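Local coordinates for protein listeriolysin O (PDB 4CDB) that binds cholesterol-containing host membranes and, after a major conformational change, assembles into oligomeric pores that lyse the cell, at residues A[223-228]-A[352-357]; A[5-10]-A[111-116]. One frame throughout, in Å; residues are numbered along the deposited sequence.

Interaction 1 (A[223-228]-A[352-357]); sequences NEPTRP and NFLKDN. With NA (sodium ion), chain P; ACT (acetate ion), chain D.
Glu224 faces Asn357 at one end of this contact, with CA atoms 6.6 Å apart, and Pro228 faces Leu354 at the other, where the CA atoms come to 5.6 Å. Asn357 ND2 donates to Pro225 O, 2.9 Å away and nearly straight (163° at the hydrogen), with the acceptor close to the amide plane. The other end of that amide, OD1, accepts from Tyr254, which fixes the rotation of the group. A water lies 2.8 Å from Leu354 O and farther from Pro225 O and can bridge the two carbonyls, though the sharing of its protons is not settled. Glu224, extended beyond CG, slides past Asn357 in the opposite direction and brings OE1 to 3.8 Å from Asn357 CB. Further along, the CD2 methyl of Leu354 lies 3.8 Å from Pro228 O. Asp356 OD1 binds a sodium ion at 2.7 Å; Tyr32 OH and an acetate oxygen bind it too, and Lys355 NZ holds the acetate's other oxygen as well as Leu30 O. The loop leaving strand 207-222 thus packs on the loop leaving strand 345-353, two strands of the large antiparallel sheet of this cholesterol-dependent cytolysin, beside the sodium site of Tyr32 and Asp356.

Interaction 2 (A[5-10]-A[111-116]); sequences ASPPAS and RDSLTL
Pro7 lays its ring on the backbone of Leu114 and against the hydroxyl of Thr115, with CG 3.4 Å from Leu114 C and 3.2 Å from Thr115 OG1. The Pro7 and Thr115 side chains slide past each other in opposite directions, and CB of the same ring rests 3.5 Å from Ser113 OG, so the proline sits between two hydroxyls. Thr115 OG1, anti to its own carbonyl carbon (chi1 -59°), stands 3.0 Å from Ala5 O, close enough for a hydrogen bond, although its proton has another acceptor within reach. At the other end Ser10 OG donates to Asp112 OD1 over 2.7 Å, and OD1 accepts with its syn lone pair, on the side of OD2. The same OD1 also receives a weak, bent bond from Ser113 N. Arg230 links the two segments from outside: its NH2 donates to Ser113 OG and to Pro7 O, and its NH1 makes a long, weak ion pair with Asp112 OD2. Residues 5-10 are in an extended polyproline II conformation and run roughly antiparallel to 112-115. They lead toward helix 14-28 and cover the start of strand 114-118, which pairs antiparallel with strands 129-132 and 207-222; Pro7 also touches Val131, while Leu116 packs on helix 137-152.

In the fold
From the N terminus, 5-10 comes just ahead of helix 14-28; interaction 2 then closes a loop of 100 residues at 111-116, where strand 114-118 begins. Interaction 1 opens only later, at 223-228 after strand 207-222, and closes over 123 residues at the end of strand 345-353. The two are therefore in series, neither nested nor crossed, yet their centres are 12 Å apart. Asn223 joins them: its OD1 probably accepts from Thr115 N and its ND2 probably donates to Ser6 OG. Interaction 2 ties the N-terminal segment to the start of strand 114-118, and interaction 1 joins the ends of strands 207-222 and 345-353 of the same sheet, while Pro228 and Arg227 reach helix 14-28.

Interaction 1 (A[223-228]-A[352-357])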
ATOM      1  N   ASN A 223     -26.557  -0.365 -20.372  1.00 36.99           N
ATOM      2  CA  ASN A 223     -27.938  -0.335 -19.896  1.00 38.24           C
ATOM      3  C   ASN A 223     -28.231  -1.517 -18.975  1.00 33.18           C
ATOM      4  O   ASN A 223     -27.655  -2.591 -19.137  1.00 29.43           O
ATOM      5  CB  ASN A 223     -28.908  -0.364 -21.079  1.00 42.03           C
ATOM      6  CG  ASN A 223     -28.881  -1.688 -21.821  1.00 36.34           C
ATOM      7  OD1 ASN A 223     -27.950  -1.972 -22.574  1.00 33.09           O
ATOM      8  ND2 ASN A 223     -29.910  -2.503 -21.615  1.00 36.95           N
ATOM      9  N   GLU A 224     -29.117  -1.314 -18.005  1.00 38.07           N
ATOM     10  CA  GLU A 224     -29.543  -2.402 -17.133  1.00 43.79           C
ATOM     11  C   GLU A 224     -30.861  -2.986 -17.630  1.00 45.06           C
ATOM     12  O   GLU A 224     -31.908  -2.351 -17.513  1.00 43.89           O
ATOM     13  CB  GLU A 224     -29.675  -1.927 -15.683  1.00 50.82           C
ATOM     14  CG  GLU A 224     -28.367  -1.474 -15.049  1.00 59.85           C
ATOM     15  CD  GLU A 224     -28.512  -1.121 -13.578  1.00 69.49           C
ATOM     16  OE1 GLU A 224     -29.646  -1.177 -13.058  1.00 71.93           O
ATOM     17  OE2 GLU A 224     -27.489  -0.787 -12.942  1.00 71.53           O
ATOM     18  N   PRO A 225     -30.811  -4.206 -18.186  1.00 48.66           N
ATOM     19  CA  PRO A 225     -31.991  -4.847 -18.778  1.00 48.79           C
ATOM     20  C   PRO A 225     -33.066  -5.157 -17.739  1.00 48.11           C
ATOM     21  O   PRO A 225     -32.748  -5.564 -16.619  1.00 41.79           O
ATOM     22  CB  PRO A 225     -31.426  -6.146 -19.360  1.00 50.19           C
ATOM     23  CG  PRO A 225     -30.218  -6.431 -18.533  1.00 50.35           C
ATOM     24  CD  PRO A 225     -29.629  -5.085 -18.222  1.00 51.65           C
ATOM     25  N   THR A 226     -34.326  -4.964 -18.114  1.00 46.68           N
ATOM     26  CA  THR A 226     -35.442  -5.252 -17.221  1.00 54.44           C
ATOM     27  C   THR A 226     -35.709  -6.752 -17.133  1.00 47.38           C
ATOM     28  O   THR A 226     -36.382  -7.216 -16.213  1.00 49.74           O
ATOM     29  CB  THR A 226     -36.731  -4.543 -17.679  1.00 63.20           C
ATOM     30  OG1 THR A 226     -37.009  -4.890 -19.042  1.00 64.86           O
ATOM     31  CG2 THR A 226     -36.586  -3.033 -17.563  1.00 68.44           C
ATOM     32  N   ARG A 227     -35.187  -7.499 -18.100  1.00 43.45           N
ATOM     33  CA  ARG A 227     -35.308  -8.951 -18.110  1.00 46.03           C
ATOM     34  C   ARG A 227     -33.929  -9.575 -18.245  1.00 39.02           C
ATOM     35  O   ARG A 227     -33.108  -9.105 -19.035  1.00 41.13           O
ATOM     36  CB  ARG A 227     -36.195  -9.419 -19.264  1.00 43.66           C
ATOM     37  CG  ARG A 227     -37.608  -8.865 -19.233  1.00 51.16           C
ATOM     38  CD  ARG A 227     -38.379  -9.263 -20.484  1.00 56.36           C
ATOM     39  NE  ARG A 227     -38.448 -10.713 -20.640  1.00 62.30           N
ATOM     40  CZ  ARG A 227     -38.914 -11.331 -21.721  1.00 62.42           C
ATOM     41  NH1 ARG A 227     -39.358 -10.628 -22.755  1.00 61.06           N
ATOM     42  NH2 ARG A 227     -38.934 -12.655 -21.768  1.00 58.09           N
ATOM     43  N   PRO A 228     -33.666 -10.632 -17.462  1.00 34.93           N
ATOM     44  CA  PRO A 228     -32.389 -11.351 -17.521  1.00 39.87           C
ATOM     45  C   PRO A 228     -32.094 -11.903 -18.912  1.00 41.51           C
ATOM     46  O   PRO A 228     -30.933 -11.992 -19.305  1.00 43.39           O
ATOM     47  CB  PRO A 228     -32.593 -12.498 -16.527  1.00 42.00           C
ATOM     48  CG  PRO A 228     -33.589 -11.969 -15.547  1.00 36.53           C
ATOM     49  CD  PRO A 228     -34.520 -11.109 -16.359  1.00 33.14           C
ATOM     50  N   ASN A 352     -22.503  -6.533 -12.329  1.00 31.39           N
ATOM     51  CA  ASN A 352     -23.845  -6.670 -11.774  1.00 35.27           C
ATOM     52  C   ASN A 352     -24.368  -8.079 -12.002  1.00 33.32           C
ATOM     53  O   ASN A 352     -24.181  -8.645 -13.080  1.00 34.05           O
ATOM     54  CB  ASN A 352     -24.808  -5.669 -12.418  1.00 41.34           C
ATOM     55  CG  ASN A 352     -24.506  -4.232 -12.041  1.00 46.25           C
ATOM     56  OD1 ASN A 352     -23.457  -3.929 -11.475  1.00 47.29           O
ATOM     57  ND2 ASN A 352     -25.430  -3.334 -12.361  1.00 50.98           N
ATOM     58  N   PHE A 353     -25.018  -8.646 -10.990  1.00 34.02           N
ATOM     59  CA  PHE A 353     -25.693  -9.929 -11.151  1.00 31.82           C
ATOM     60  C   PHE A 353     -26.831  -9.763 -12.152  1.00 32.42           C
ATOM     61  O   PHE A 353     -27.529  -8.752 -12.138  1.00 31.31           O
ATOM     62  CB  PHE A 353     -26.231 -10.433  -9.808  1.00 30.26           C
ATOM     63  CG  PHE A 353     -25.156 -10.846  -8.837  1.00 34.48           C
ATOM     64  CD1 PHE A 353     -24.480 -12.046  -9.001  1.00 38.27           C
ATOM     65  CD2 PHE A 353     -24.832 -10.042  -7.753  1.00 39.40           C
ATOM     66  CE1 PHE A 353     -23.492 -12.432  -8.107  1.00 36.22           C
ATOM     67  CE2 PHE A 353     -23.846 -10.425  -6.856  1.00 40.99           C
ATOM     68  CZ  PHE A 353     -23.176 -11.621  -7.035  1.00 36.77           C
ATOM     69  N   LEU A 354     -27.013 -10.749 -13.023  1.00 33.40           N
ATOM     70  CA  LEU A 354     -28.052 -10.671 -14.043  1.00 39.40           C
ATOM     71  C   LEU A 354     -29.447 -10.807 -13.445  1.00 35.72           C
ATOM     72  O   LEU A 354     -30.430 -10.360 -14.034  1.00 38.06           O
ATOM     73  CB  LEU A 354     -27.839 -11.741 -15.119  1.00 41.79           C
ATOM     74  CG  LEU A 354     -27.552 -11.233 -16.533  1.00 45.71           C
ATOM     75  CD1 LEU A 354     -27.515 -12.388 -17.526  1.00 45.73           C
ATOM     76  CD2 LEU A 354     -28.581 -10.190 -16.944  1.00 46.74           C
ATOM     77  N   LYS A 355     -29.532 -11.418 -12.269  1.00 38.02           N
ATOM     78  CA  LYS A 355     -30.825 -11.702 -11.656  1.00 39.63           C
ATOM     79  C   LYS A 355     -31.610 -10.446 -11.281  1.00 44.13           C
ATOM     80  O   LYS A 355     -32.786 -10.320 -11.620  1.00 48.87           O
ATOM     81  CB  LYS A 355     -30.649 -12.597 -10.429  1.00 37.37           C
ATOM     82  CG  LYS A 355     -31.950 -12.969  -9.738  1.00 39.21           C
ATOM     83  CD  LYS A 355     -31.694 -13.919  -8.578  1.00 51.20           C
ATOM     84  CE  LYS A 355     -32.984 -14.290  -7.868  1.00 57.78           C
ATOM     85  NZ  LYS A 355     -32.752 -15.239  -6.743  1.00 60.16           N
ATOM     86  N   ASP A 356     -30.964  -9.521 -10.584  1.00 48.39           N
ATOM     87  CA  ASP A 356     -31.652  -8.331 -10.100  1.00 50.08           C
ATOM     88  C   ASP A 356     -30.874  -7.055 -10.400  1.00 40.43           C
ATOM     89  O   ASP A 356     -31.148  -6.009  -9.814  1.00 40.66           O
ATOM     90  CB  ASP A 356     -31.908  -8.447  -8.594  1.00 60.09           C
ATOM     91  CG  ASP A 356     -30.633  -8.691  -7.803  1.00 66.15           C
ATOM     92  OD1 ASP A 356     -29.614  -9.073  -8.417  1.00 66.29           O
ATOM     93  OD2 ASP A 356     -30.646  -8.506  -6.567  1.00 70.16           O
ATOM     94  N   ASN A 357     -29.904  -7.151 -11.306  1.00 37.19           N
ATOM     95  CA  ASN A 357     -29.044  -6.017 -11.656  1.00 39.70           C
ATOM     96  C   ASN A 357     -28.327  -5.415 -10.445  1.00 46.96           C
ATOM     97  O   ASN A 357     -27.952  -4.242 -10.450  1.00 48.57           O
ATOM     98  CB  ASN A 357     -29.838  -4.938 -12.400  1.00 36.69           C
ATOM     99  CG  ASN A 357     -30.360  -5.420 -13.744  1.00 40.19           C
ATOM    100  OD1 ASN A 357     -29.611  -5.959 -14.558  1.00 37.51           O
ATOM    101  ND2 ASN A 357     -31.653  -5.228 -13.981  1.00 41.48           N
TER
HETATM  102 NA    NA P1541     -28.426 -11.251  -7.440  1.00 65.10          NA
HETATM  103  C   ACT D1529     -30.370 -12.913  -5.218  1.00106.69           C
HETATM  104  O   ACT D1529     -30.635 -14.129  -5.344  1.00108.07           O
HETATM  105  OXT ACT D1529     -30.428 -12.119  -6.181  1.00104.78           O
HETATM  106  CH3 ACT D1529     -29.999 -12.384  -3.864  1.00106.38           C
HETATM  107  O   HOH W   1     -31.494  -8.508 -15.828  1.00 65.84           O

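Interaction 2 (A[5-10]-A[111-116])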
ATOM      1  N   ALA A   5     -30.629   3.883 -21.473  1.00 54.14           N
ATOM      2  CA  ALA A   5     -31.861   3.132 -21.688  1.00 53.47           C
ATOM      3  C   ALA A   5     -31.614   1.901 -22.558  1.00 54.30           C
ATOM      4  O   ALA A   5     -30.738   1.908 -23.424  1.00 54.64           O
ATOM      5  CB  ALA A   5     -32.925   4.022 -22.313  1.00 52.78           C
ATOM      6  N   SER A   6     -32.386   0.846 -22.320  1.00 56.01           N
ATOM      7  CA  SER A   6     -32.270  -0.381 -23.101  1.00 62.95           C
ATOM      8  C   SER A   6     -32.723  -0.165 -24.543  1.00 60.43           C
ATOM      9  O   SER A   6     -33.656   0.599 -24.797  1.00 58.19           O
ATOM     10  CB  SER A   6     -33.089  -1.506 -22.461  1.00 67.56           C
ATOM     11  OG  SER A   6     -32.644  -1.776 -21.142  1.00 69.87           O
ATOM     12  N   PRO A   7     -32.057  -0.838 -25.495  1.00 57.63           N
ATOM     13  CA  PRO A   7     -32.438  -0.782 -26.910  1.00 58.27           C
ATOM     14  C   PRO A   7     -33.808  -1.417 -27.116  1.00 65.60           C
ATOM     15  O   PRO A   7     -34.266  -2.145 -26.234  1.00 63.69           O
ATOM     16  CB  PRO A   7     -31.368  -1.640 -27.598  1.00 56.08           C
ATOM     17  CG  PRO A   7     -30.229  -1.694 -26.638  1.00 54.88           C
ATOM     18  CD  PRO A   7     -30.847  -1.649 -25.279  1.00 55.26           C
ATOM     19  N   PRO A   8     -34.458  -1.149 -28.262  1.00 72.56           N
ATOM     20  CA  PRO A   8     -35.748  -1.792 -28.535  1.00 76.51           C
ATOM     21  C   PRO A   8     -35.604  -3.307 -28.614  1.00 79.75           C
ATOM     22  O   PRO A   8     -34.560  -3.804 -29.037  1.00 79.73           O
ATOM     23  CB  PRO A   8     -36.143  -1.223 -29.903  1.00 76.80           C
ATOM     24  CG  PRO A   8     -34.865  -0.748 -30.513  1.00 76.40           C
ATOM     25  CD  PRO A   8     -34.042  -0.260 -29.362  1.00 73.33           C
ATOM     26  N   ALA A   9     -36.642  -4.028 -28.203  1.00 82.34           N
ATOM     27  CA  ALA A   9     -36.610  -5.486 -28.206  1.00 82.61           C
ATOM     28  C   ALA A   9     -36.532  -6.056 -29.624  1.00 83.59           C
ATOM     29  O   ALA A   9     -37.206  -5.577 -30.536  1.00 84.49           O
ATOM     30  CB  ALA A   9     -37.822  -6.045 -27.468  1.00 81.01           C
ATOM     31  N   SER A  10     -35.697  -7.078 -29.801  1.00 82.01           N
ATOM     32  CA  SER A  10     -35.548  -7.739 -31.094  1.00 77.94           C
ATOM     33  C   SER A  10     -36.749  -8.637 -31.382  1.00 72.76           C
ATOM     34  O   SER A  10     -37.305  -9.243 -30.464  1.00 69.93           O
ATOM     35  CB  SER A  10     -34.259  -8.564 -31.124  1.00 76.22           C
ATOM     36  OG  SER A  10     -33.133  -7.752 -30.847  1.00 78.35           O
ATOM     37  N   ARG A 111     -25.206 -13.139 -28.370  1.00 36.33           N
ATOM     38  CA  ARG A 111     -25.688 -11.965 -27.659  1.00 37.39           C
ATOM     39  C   ARG A 111     -26.775 -11.230 -28.431  1.00 38.93           C
ATOM     40  O   ARG A 111     -26.838 -11.308 -29.657  1.00 38.94           O
ATOM     41  CB  ARG A 111     -24.521 -11.011 -27.393  1.00 41.30           C
ATOM     42  CG  ARG A 111     -23.382 -11.630 -26.601  1.00 42.68           C
ATOM     43  CD  ARG A 111     -23.837 -12.004 -25.203  1.00 44.48           C
ATOM     44  NE  ARG A 111     -24.407 -10.853 -24.508  1.00 44.03           N
ATOM     45  CZ  ARG A 111     -23.692  -9.937 -23.865  1.00 39.23           C
ATOM     46  NH1 ARG A 111     -22.372 -10.036 -23.817  1.00 33.46           N
ATOM     47  NH2 ARG A 111     -24.299  -8.922 -23.269  1.00 30.99           N
ATOM     48  N   ASP A 112     -27.629 -10.516 -27.703  1.00 43.32           N
ATOM     49  CA  ASP A 112     -28.589  -9.617 -28.326  1.00 45.64           C
ATOM     50  C   ASP A 112     -27.978  -8.216 -28.355  1.00 42.92           C
ATOM     51  O   ASP A 112     -26.762  -8.069 -28.478  1.00 45.51           O
ATOM     52  CB  ASP A 112     -29.915  -9.625 -27.561  1.00 48.18           C
ATOM     53  CG  ASP A 112     -31.105  -9.239 -28.433  1.00 57.81           C
ATOM     54  OD1 ASP A 112     -30.915  -8.523 -29.440  1.00 56.01           O
ATOM     55  OD2 ASP A 112     -32.237  -9.650 -28.101  1.00 64.12           O
ATOM     56  N   SER A 113     -28.814  -7.190 -28.230  1.00 36.84           N
ATOM     57  CA  SER A 113     -28.337  -5.813 -28.295  1.00 41.91           C
ATOM     58  C   SER A 113     -28.172  -5.180 -26.916  1.00 40.52           C
ATOM     59  O   SER A 113     -28.787  -5.619 -25.943  1.00 40.31           O
ATOM     60  CB  SER A 113     -29.281  -4.959 -29.145  1.00 40.08           C
ATOM     61  OG  SER A 113     -30.569  -4.901 -28.559  1.00 45.95           O
ATOM     62  N   LEU A 114     -27.328  -4.155 -26.845  1.00 40.85           N
ATOM     63  CA  LEU A 114     -27.185  -3.344 -25.638  1.00 41.35           C
ATOM     64  C   LEU A 114     -26.853  -1.896 -25.990  1.00 37.83           C
ATOM     65  O   LEU A 114     -26.439  -1.601 -27.113  1.00 40.54           O
ATOM     66  CB  LEU A 114     -26.131  -3.932 -24.686  1.00 43.17           C
ATOM     67  CG  LEU A 114     -24.727  -4.304 -25.179  1.00 46.09           C
ATOM     68  CD1 LEU A 114     -23.868  -3.087 -25.505  1.00 47.85           C
ATOM     69  CD2 LEU A 114     -24.033  -5.170 -24.139  1.00 47.15           C
ATOM     70  N   THR A 115     -27.039  -0.996 -25.029  1.00 33.23           N
ATOM     71  CA  THR A 115     -26.681   0.402 -25.234  1.00 39.39           C
ATOM     72  C   THR A 115     -25.470   0.764 -24.385  1.00 38.36           C
ATOM     73  O   THR A 115     -25.470   0.559 -23.169  1.00 38.87           O
ATOM     74  CB  THR A 115     -27.843   1.356 -24.888  1.00 39.00           C
ATOM     75  OG1 THR A 115     -28.977   1.048 -25.705  1.00 45.50           O
ATOM     76  CG2 THR A 115     -27.437   2.805 -25.129  1.00 39.52           C
ATOM     77  N   LEU A 116     -24.438   1.291 -25.035  1.00 37.70           N
ATOM     78  CA  LEU A 116     -23.253   1.774 -24.334  1.00 34.35           C
ATOM     79  C   LEU A 116     -23.336   3.282 -24.138  1.00 37.86           C
ATOM     80  O   LEU A 116     -23.859   4.002 -24.991  1.00 39.16           O
ATOM     81  CB  LEU A 116     -21.984   1.427 -25.113  1.00 28.40           C
ATOM     82  CG  LEU A 116     -21.633  -0.058 -25.198  1.00 35.24           C
ATOM     83  CD1 LEU A 116     -20.373  -0.255 -26.027  1.00 38.71           C
ATOM     84  CD2 LEU A 116     -21.466  -0.654 -23.805  1.00 33.50           C
TER